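Local coordinates for beta-galactosidase (Trichoderma reesei, PDB 3OG2), which probably hydrolyses terminal non-reducing beta-D-galactose residues from beta-D-galactosides, as a family 35 glycoside hydrolase with a TIM-barrel domain, at residues H48-P53 / P117-E122; V77-L82 / H148-Y153; H156-I161 / A206-P211. All blocks are in the same frame, centred on the assembly; numbering follows the deposited sequence. Where two conformers were deposited one is given.

Overall arrangement
All three contacts lie in the TIM-barrel domain of this family 35 glycosidase. Along the chain, contact 1 joins the loop after strand 38-47 to the loop after strand 110-116, closing a loop that encloses strand 72-76. Contact 2 starts inside that loop, at 77-82 just after strand 72-76, and ends beyond it on helix 144-163, so contacts 1 and 2 cross. They also touch, Pro117 of contact 1 lying against Trp79 of contact 2. Contact 3 follows in series: from the same helix it closes a loop over strand 172-177 and helix 193-205. Ile157 of its helical segment packs on Val77 and Leu82. Galactose-binding residues in contact 1 are thus linked to the outer helical layer.

Contact 1 (H48-P53 / P117-E122); sequences HPFRLP and PYINAE
Ile119 meets Phe50 tip to tip, its CD1 4.2 Å from Phe50 CZ. With CG1 between the backbone N and the carbonyl carbon (chi1 61°), Ile119 sends this branch toward the 48-53 loop. Ala121 follows, and its carbonyl is the polar centre of the contact: Ala121 O accepts from Arg51 NH1 at 2.9 Å and from Arg51 NH2 at 2.9 Å. The guanidinium approaches end-on with this oxygen in its plane, so both nitrogens grip one atom. Arg51 NH1 also donates to His48 ND1, 2.9 Å away and in the imidazole plane, while His48 NE2 is bonded to Glu46. Arg51 NH2 has a further partner in Asn329, so the guanidinium's rotation is fixed from several sides. At Glu122, CB lies 4.1 Å from Arg51 NH2, and the carboxylate turns to Tyr342 and a bound glycerol. Ile119, Asn120, Ala121 and Glu122 all belong to the beta-D-galactose site, so Arg51, which holds the Ala121 carbonyl, probably acts as a second-shell residue that helps position this loop. Both loops follow parallel strands of the barrel, 38-47 and 110-116, and strand 72-76 between them places Tyr76 against Phe50, Ile119 and Ala121.

Contact 2 (V77-L82 / H148-Y153); sequences VDWALL and HATDNY
Thr150 OG1 is gripped twice, donating to Leu147 O one turn back in its own helix and accepting from Gln202 NE2, while the methyl of the same residue meets Trp79. The contact packs barrel helix 144-163 against the turn that follows barrel strand 72-76. The torsion behind this division puts OG1 between the backbone N and the carbonyl carbon (chi1 70°). CG2 then lies 3.6 Å from Trp79 CH2, and the two side chains cross at about a right angle. The outer rim of the indole also reaches the helix backbone, with Trp79 CZ2 3.3 Å from Ala149 O, near the plane of the ring.

The main element is an offset stack of the Trp79 five-membered ring on the Tyr153 ring, centroids 4.1 Å apart and planes at 17°. Each residue also lays its CB over the other's ring in a CH-pi contact: Trp79 CB sits 3.7 Å from the Tyr153 centroid, and Tyr153 CB 3.6 Å from the centroid of the indole five-membered ring. At the edge of the tyrosine, Leu82 CD1 comes within 4.3 Å of Tyr153 CE1. Val77 CG1 packs 3.4 Å from Tyr153 OH, whose hydrogen bond goes to Pro115 O. An alanine in place of Trp79 would probably leave the Tyr153 ring without its stacking partner, open a gap beside the Thr150 methyl and deprive Glu83 OE1 of the indole N-H.

Glu83 takes Trp79 NE1 on one carboxylate oxygen and Asn152 ND2 on the other, linking the two segments indirectly. Direct contact between helix and turn is thus mainly aromatic and aliphatic, and the buried polar ends of Trp79, Thr150 and Tyr153 find partners around the interface.

Contact 3 (H156-I161 / A206-P211); sequences HIASII and AGIIVP
Ala158 and Ala206 point their methyl groups at each other, CB to CB at 3.5 Å, where helix 144-163 of the TIM barrel packs on the end of helix 193-205. That end is a Schellman motif: Gly207, the first residue to leave helical angles, has a positive phi of 104°, at which a side chain would jam against the preceding carbonyl oxygen. Beside the alanine pair the two backbones themselves meet, Ser159 CA lying 3.7 Å from Ala206 O. Ile208 then turns its longer branch back to the helix. CG1 lies beside the backbone N, anti to the carbonyl carbon (chi1 -61°), and packs 4.2 Å from Ala158 CB. Ile161, one helical turn on from Ala158, crosses Ile208 obliquely; in the conformer given of the two deposited, its CG2 is 3.8 Å from Ile208 CD1. Tyr175 of strand 172-177 touches Ala158, Ile161 and Ile208 alike, so the three aliphatic groups join helix, loop and barrel strand. Just past the helix, Gln165 bonds through its amide to Gly207 O and to the backbone N-H groups of Ile209 and Val210. The tip of the isoleucine, Ile208 CD1, rests 3.5 Å from Ala158 O.

Contact 1 (H48-P53 / P117-E122)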
# COMPACT_ATOMS: atom_id res chain seq x y z
N HIS A 48 3.37 -1.52 3.85
CA HIS A 48 3.37 -1.01 5.24
C HIS A 48 3.10 -2.18 6.16
O HIS A 48 2.01 -2.72 6.15
CB HIS A 48 2.30 0.04 5.44
CG HIS A 48 2.60 1.28 4.63
ND1 HIS A 48 1.70 2.25 4.40
CD2 HIS A 48 3.79 1.63 4.04
CE1 HIS A 48 2.31 3.19 3.65
NE2 HIS A 48 3.57 2.83 3.41
N PRO A 49 4.09 -2.63 6.93
CA PRO A 49 3.92 -3.87 7.72
C PRO A 49 2.73 -3.78 8.65
O PRO A 49 2.05 -4.79 8.89
CB PRO A 49 5.24 -4.02 8.47
CG PRO A 49 5.97 -2.75 8.32
CD PRO A 49 5.45 -2.07 7.06
N PHE A 50 2.46 -2.59 9.20
CA PHE A 50 1.36 -2.50 10.15
C PHE A 50 -0.01 -2.58 9.52
O PHE A 50 -1.00 -2.70 10.27
CB PHE A 50 1.52 -1.18 10.96
CG PHE A 50 1.61 0.05 10.08
CD1 PHE A 50 0.46 0.68 9.62
CD2 PHE A 50 2.88 0.56 9.73
CE1 PHE A 50 0.51 1.79 8.78
CE2 PHE A 50 2.91 1.66 8.88
CZ PHE A 50 1.76 2.27 8.39
N ARG A 51 -0.10 -2.54 8.19
CA ARG A 51 -1.39 -2.69 7.50
C ARG A 51 -1.69 -4.15 7.10
O ARG A 51 -2.72 -4.43 6.51
CB ARG A 51 -1.41 -1.81 6.27
CG ARG A 51 -1.77 -0.35 6.72
CD ARG A 51 -1.58 0.65 5.60
NE ARG A 51 -2.43 1.84 5.79
CZ ARG A 51 -2.05 3.09 5.58
NH1 ARG A 51 -0.81 3.46 5.27
NH2 ARG A 51 -3.01 4.00 5.72
N LEU A 52 -0.83 -5.09 7.54
CA LEU A 52 -1.02 -6.52 7.30
C LEU A 52 -0.52 -7.25 8.55
O LEU A 52 0.67 -7.63 8.59
CB LEU A 52 -0.28 -6.98 6.02
CG LEU A 52 -0.45 -8.48 5.72
CD1 LEU A 52 -1.89 -8.88 5.58
CD2 LEU A 52 0.32 -8.81 4.44
N PRO A 53 -1.35 -7.37 9.57
CA PRO A 53 -0.90 -7.92 10.87
C PRO A 53 -0.90 -9.44 10.86
O PRO A 53 -1.40 -10.08 11.80
CB PRO A 53 -1.93 -7.34 11.83
CG PRO A 53 -3.21 -7.31 11.02
CD PRO A 53 -2.74 -6.92 9.61
N PRO A 117 9.79 10.28 12.56
CA PRO A 117 8.57 10.02 13.31
C PRO A 117 7.24 10.39 12.67
O PRO A 117 6.27 9.63 12.85
CB PRO A 117 8.71 10.94 14.56
CG PRO A 117 10.16 11.19 14.72
CD PRO A 117 10.77 11.09 13.35
N TYR A 118 7.21 11.42 11.85
CA TYR A 118 6.03 11.76 11.07
C TYR A 118 6.07 10.99 9.76
O TYR A 118 7.08 11.06 9.03
CB TYR A 118 6.00 13.28 10.80
CG TYR A 118 4.64 13.58 10.15
CD1 TYR A 118 3.49 13.51 10.94
CD2 TYR A 118 4.53 13.89 8.79
CE1 TYR A 118 2.24 13.78 10.39
CE2 TYR A 118 3.28 14.14 8.22
CZ TYR A 118 2.15 14.07 9.03
OH TYR A 118 0.89 14.27 8.48
N ILE A 119 4.98 10.25 9.43
CA ILE A 119 4.93 9.50 8.18
C ILE A 119 3.79 9.92 7.25
O ILE A 119 3.82 9.56 6.07
CB ILE A 119 4.84 7.95 8.43
CG1 ILE A 119 3.60 7.54 9.21
CG2 ILE A 119 6.14 7.45 9.08
CD1 ILE A 119 3.34 6.05 9.19
N ASN A 120 2.79 10.65 7.73
CA ASN A 120 1.60 11.02 6.92
C ASN A 120 0.84 9.73 6.62
O ASN A 120 0.17 9.22 7.53
CB ASN A 120 2.03 11.83 5.68
CG ASN A 120 0.91 12.73 5.20
OD1 ASN A 120 0.40 13.59 5.98
ND2 ASN A 120 0.45 12.57 3.97
N ALA A 121 0.96 9.17 5.41
CA ALA A 121 0.57 7.78 5.16
C ALA A 121 -0.90 7.48 5.24
O ALA A 121 -1.33 6.31 5.17
CB ALA A 121 1.32 6.80 6.09
N GLU A 122 -1.73 8.51 5.32
CA GLU A 122 -3.18 8.33 5.51
C GLU A 122 -3.50 7.48 6.75
O GLU A 122 -4.50 6.78 6.82
CB GLU A 122 -3.85 7.77 4.26
CG GLU A 122 -3.88 8.84 3.12
CD GLU A 122 -2.54 9.02 2.44
OE1 GLU A 122 -2.00 8.02 1.87
OE2 GLU A 122 -2.04 10.18 2.39

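Contact 2 (V77-L82 / H148-Y153)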
# COMPACT_ATOMS: atom_id res chain seq x y z
N VAL A 77 7.00 2.97 9.38
CA VAL A 77 6.65 2.47 10.72
C VAL A 77 5.71 3.49 11.34
O VAL A 77 5.97 4.71 11.19
CB VAL A 77 7.88 2.27 11.60
CG1 VAL A 77 7.44 1.69 12.94
CG2 VAL A 77 8.94 1.43 10.92
N ASP A 78 4.63 3.04 11.97
CA ASP A 78 3.63 3.94 12.55
C ASP A 78 3.85 4.05 14.05
O ASP A 78 3.51 3.13 14.83
CB ASP A 78 2.24 3.37 12.20
CG ASP A 78 1.12 4.24 12.67
OD1 ASP A 78 1.30 5.27 13.35
OD2 ASP A 78 -0.07 3.89 12.32
N TRP A 79 4.39 5.20 14.47
CA TRP A 79 4.73 5.44 15.88
C TRP A 79 3.50 5.23 16.76
O TRP A 79 3.61 4.66 17.87
CB TRP A 79 5.27 6.88 15.95
CG TRP A 79 5.59 7.42 17.30
CD1 TRP A 79 5.72 6.78 18.53
CD2 TRP A 79 5.84 8.81 17.57
NE1 TRP A 79 6.03 7.69 19.50
CE2 TRP A 79 6.11 8.95 18.94
CE3 TRP A 79 5.86 9.95 16.77
CZ2 TRP A 79 6.39 10.17 19.54
CZ3 TRP A 79 6.14 11.17 17.34
CH2 TRP A 79 6.40 11.26 18.72
N ALA A 80 2.33 5.69 16.34
CA ALA A 80 1.12 5.64 17.17
C ALA A 80 0.79 4.20 17.60
O ALA A 80 0.15 4.02 18.63
CB ALA A 80 -0.07 6.21 16.40
N LEU A 81 1.22 3.19 16.81
CA LEU A 81 0.97 1.78 17.24
C LEU A 81 2.01 1.25 18.20
O LEU A 81 1.70 0.26 18.88
CB LEU A 81 0.92 0.90 15.97
CG LEU A 81 -0.31 1.19 15.07
CD1 LEU A 81 -0.12 0.43 13.75
CD2 LEU A 81 -1.58 0.77 15.77
N LEU A 82 3.21 1.88 18.20
CA LEU A 82 4.31 1.32 18.99
C LEU A 82 4.57 2.05 20.27
O LEU A 82 5.33 1.55 21.11
CB LEU A 82 5.59 1.36 18.13
CG LEU A 82 5.45 0.68 16.77
CD1 LEU A 82 6.83 0.54 16.13
CD2 LEU A 82 4.81 -0.71 16.87
N HIS A 148 11.71 16.22 22.24
CA HIS A 148 12.02 15.22 23.24
C HIS A 148 10.88 14.21 23.34
O HIS A 148 11.14 13.05 23.71
CB HIS A 148 12.37 15.94 24.55
CG HIS A 148 13.61 16.77 24.40
ND1 HIS A 148 14.73 16.43 23.67
CD2 HIS A 148 13.84 17.97 24.98
CE1 HIS A 148 15.62 17.42 23.78
NE2 HIS A 148 15.09 18.32 24.55
N ALA A 149 9.65 14.54 22.93
CA ALA A 149 8.57 13.55 22.85
C ALA A 149 8.89 12.46 21.82
O ALA A 149 8.36 11.36 21.97
CB ALA A 149 7.25 14.21 22.50
N THR A 150 9.73 12.75 20.82
CA THR A 150 10.06 11.75 19.77
C THR A 150 11.25 10.87 20.12
O THR A 150 11.52 9.87 19.43
CB THR A 150 10.37 12.42 18.42
OG1 THR A 150 11.63 13.11 18.48
CG2 THR A 150 9.28 13.36 17.94
N ASP A 151 12.01 11.26 21.15
CA ASP A 151 13.32 10.63 21.36
C ASP A 151 13.21 9.15 21.66
O ASP A 151 14.01 8.35 21.14
CB ASP A 151 14.06 11.27 22.54
CG ASP A 151 14.66 12.63 22.20
OD1 ASP A 151 14.96 12.91 21.02
OD2 ASP A 151 14.90 13.39 23.17
N ASN A 152 12.31 8.74 22.53
CA ASN A 152 12.23 7.33 22.92
C ASN A 152 11.85 6.50 21.70
O ASN A 152 12.45 5.42 21.49
CB ASN A 152 11.19 7.19 24.04
CG ASN A 152 11.18 5.78 24.61
OD1 ASN A 152 12.21 5.18 24.91
ND2 ASN A 152 9.98 5.22 24.79
N TYR A 153 10.90 6.93 20.91
CA TYR A 153 10.49 6.16 19.74
C TYR A 153 11.64 6.06 18.78
O TYR A 153 11.95 4.96 18.29
CB TYR A 153 9.28 6.89 19.07
CG TYR A 153 9.03 6.33 17.69
CD1 TYR A 153 8.50 5.03 17.51
CD2 TYR A 153 9.31 7.09 16.55
CE1 TYR A 153 8.28 4.55 16.19
CE2 TYR A 153 9.11 6.62 15.29
CZ TYR A 153 8.59 5.35 15.11
OH TYR A 153 8.38 4.87 13.84

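Contact 3 (H156-I161 / A206-P211)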
# COMPACT_ATOMS: atom_id res chain seq x y z
N HIS A 156 14.43 3.67 19.91
CA HIS A 156 14.07 2.26 19.82
C HIS A 156 13.95 1.80 18.38
O HIS A 156 14.52 0.77 17.98
CB HIS A 156 12.71 2.00 20.53
CG HIS A 156 12.91 1.91 22.01
ND1 HIS A 156 12.95 2.99 22.88
CD2 HIS A 156 13.04 0.78 22.77
CE1 HIS A 156 13.15 2.52 24.12
NE2 HIS A 156 13.20 1.19 24.07
N ILE A 157 13.17 2.53 17.54
CA ILE A 157 12.92 2.00 16.19
C ILE A 157 14.17 2.10 15.34
O ILE A 157 14.44 1.20 14.51
CB ILE A 157 11.70 2.70 15.54
CG1 ILE A 157 11.15 1.85 14.39
CG2 ILE A 157 12.02 4.12 15.04
CD1 ILE A 157 10.50 0.55 14.83
N ALA A 158 14.99 3.15 15.48
CA ALA A 158 16.18 3.25 14.65
C ALA A 158 17.18 2.25 15.11
O ALA A 158 17.96 1.78 14.26
CB ALA A 158 16.70 4.68 14.62
N SER A 159 17.19 1.83 16.37
CA SER A 159 18.14 0.75 16.72
C SER A 159 17.66 -0.60 16.19
O SER A 159 18.50 -1.39 15.76
CB SER A 159 18.35 0.72 18.21
OG SER A 159 17.22 0.31 18.93
N ILE A 160 16.33 -0.84 16.14
CA ILE A 160 15.81 -2.04 15.49
C ILE A 160 16.19 -2.05 14.02
O ILE A 160 16.67 -3.05 13.49
CB ILE A 160 14.28 -2.08 15.67
CG1 ILE A 160 13.91 -2.50 17.11
CG2 ILE A 160 13.59 -2.99 14.66
CD1 ILE A 160 12.49 -2.20 17.51
N ILE A 161 16.00 -0.92 13.34
CA ILE A 161 16.37 -0.84 11.92
C ILE A 161 17.87 -1.00 11.76
O ILE A 161 18.37 -1.62 10.82
CB ILE A 161 15.82 0.47 11.38
CG1 ILE A 161 14.27 0.47 11.38
CG2 ILE A 161 16.34 0.81 9.99
CD1 ILE A 161 13.72 1.78 10.80
N ALA A 206 21.48 6.34 16.88
CA ALA A 206 20.94 4.98 17.12
C ALA A 206 21.63 3.93 16.27
O ALA A 206 21.25 2.74 16.37
CB ALA A 206 19.44 4.96 16.83
N GLY A 207 22.65 4.32 15.50
CA GLY A 207 23.43 3.37 14.76
C GLY A 207 23.17 3.27 13.26
O GLY A 207 23.70 2.36 12.62
N ILE A 208 22.33 4.16 12.72
CA ILE A 208 22.07 4.10 11.29
C ILE A 208 23.31 4.61 10.57
O ILE A 208 23.70 5.76 10.82
CB ILE A 208 20.83 4.95 10.93
CG1 ILE A 208 19.58 4.42 11.62
CG2 ILE A 208 20.65 5.05 9.42
CD1 ILE A 208 19.15 3.00 11.20
N ILE A 209 23.92 3.75 9.73
CA ILE A 209 25.13 4.15 9.00
C ILE A 209 24.91 4.04 7.50
O ILE A 209 25.76 4.47 6.74
CB ILE A 209 26.37 3.33 9.40
CG1 ILE A 209 26.17 1.83 9.22
CG2 ILE A 209 26.77 3.71 10.85
CD1 ILE A 209 27.48 1.05 9.50
N VAL A 210 23.76 3.47 7.02
CA VAL A 210 23.46 3.47 5.61
C VAL A 210 23.12 4.87 5.17
O VAL A 210 22.95 5.78 6.01
CB VAL A 210 22.32 2.47 5.28
CG1 VAL A 210 22.84 1.02 5.57
CG2 VAL A 210 21.03 2.79 6.01
N PRO A 211 23.06 5.11 3.86
CA PRO A 211 22.78 6.47 3.41
C PRO A 211 21.36 6.90 3.80
O PRO A 211 20.42 6.11 3.81
CB PRO A 211 22.89 6.39 1.90
CG PRO A 211 23.83 5.19 1.68
CD PRO A 211 23.37 4.21 2.72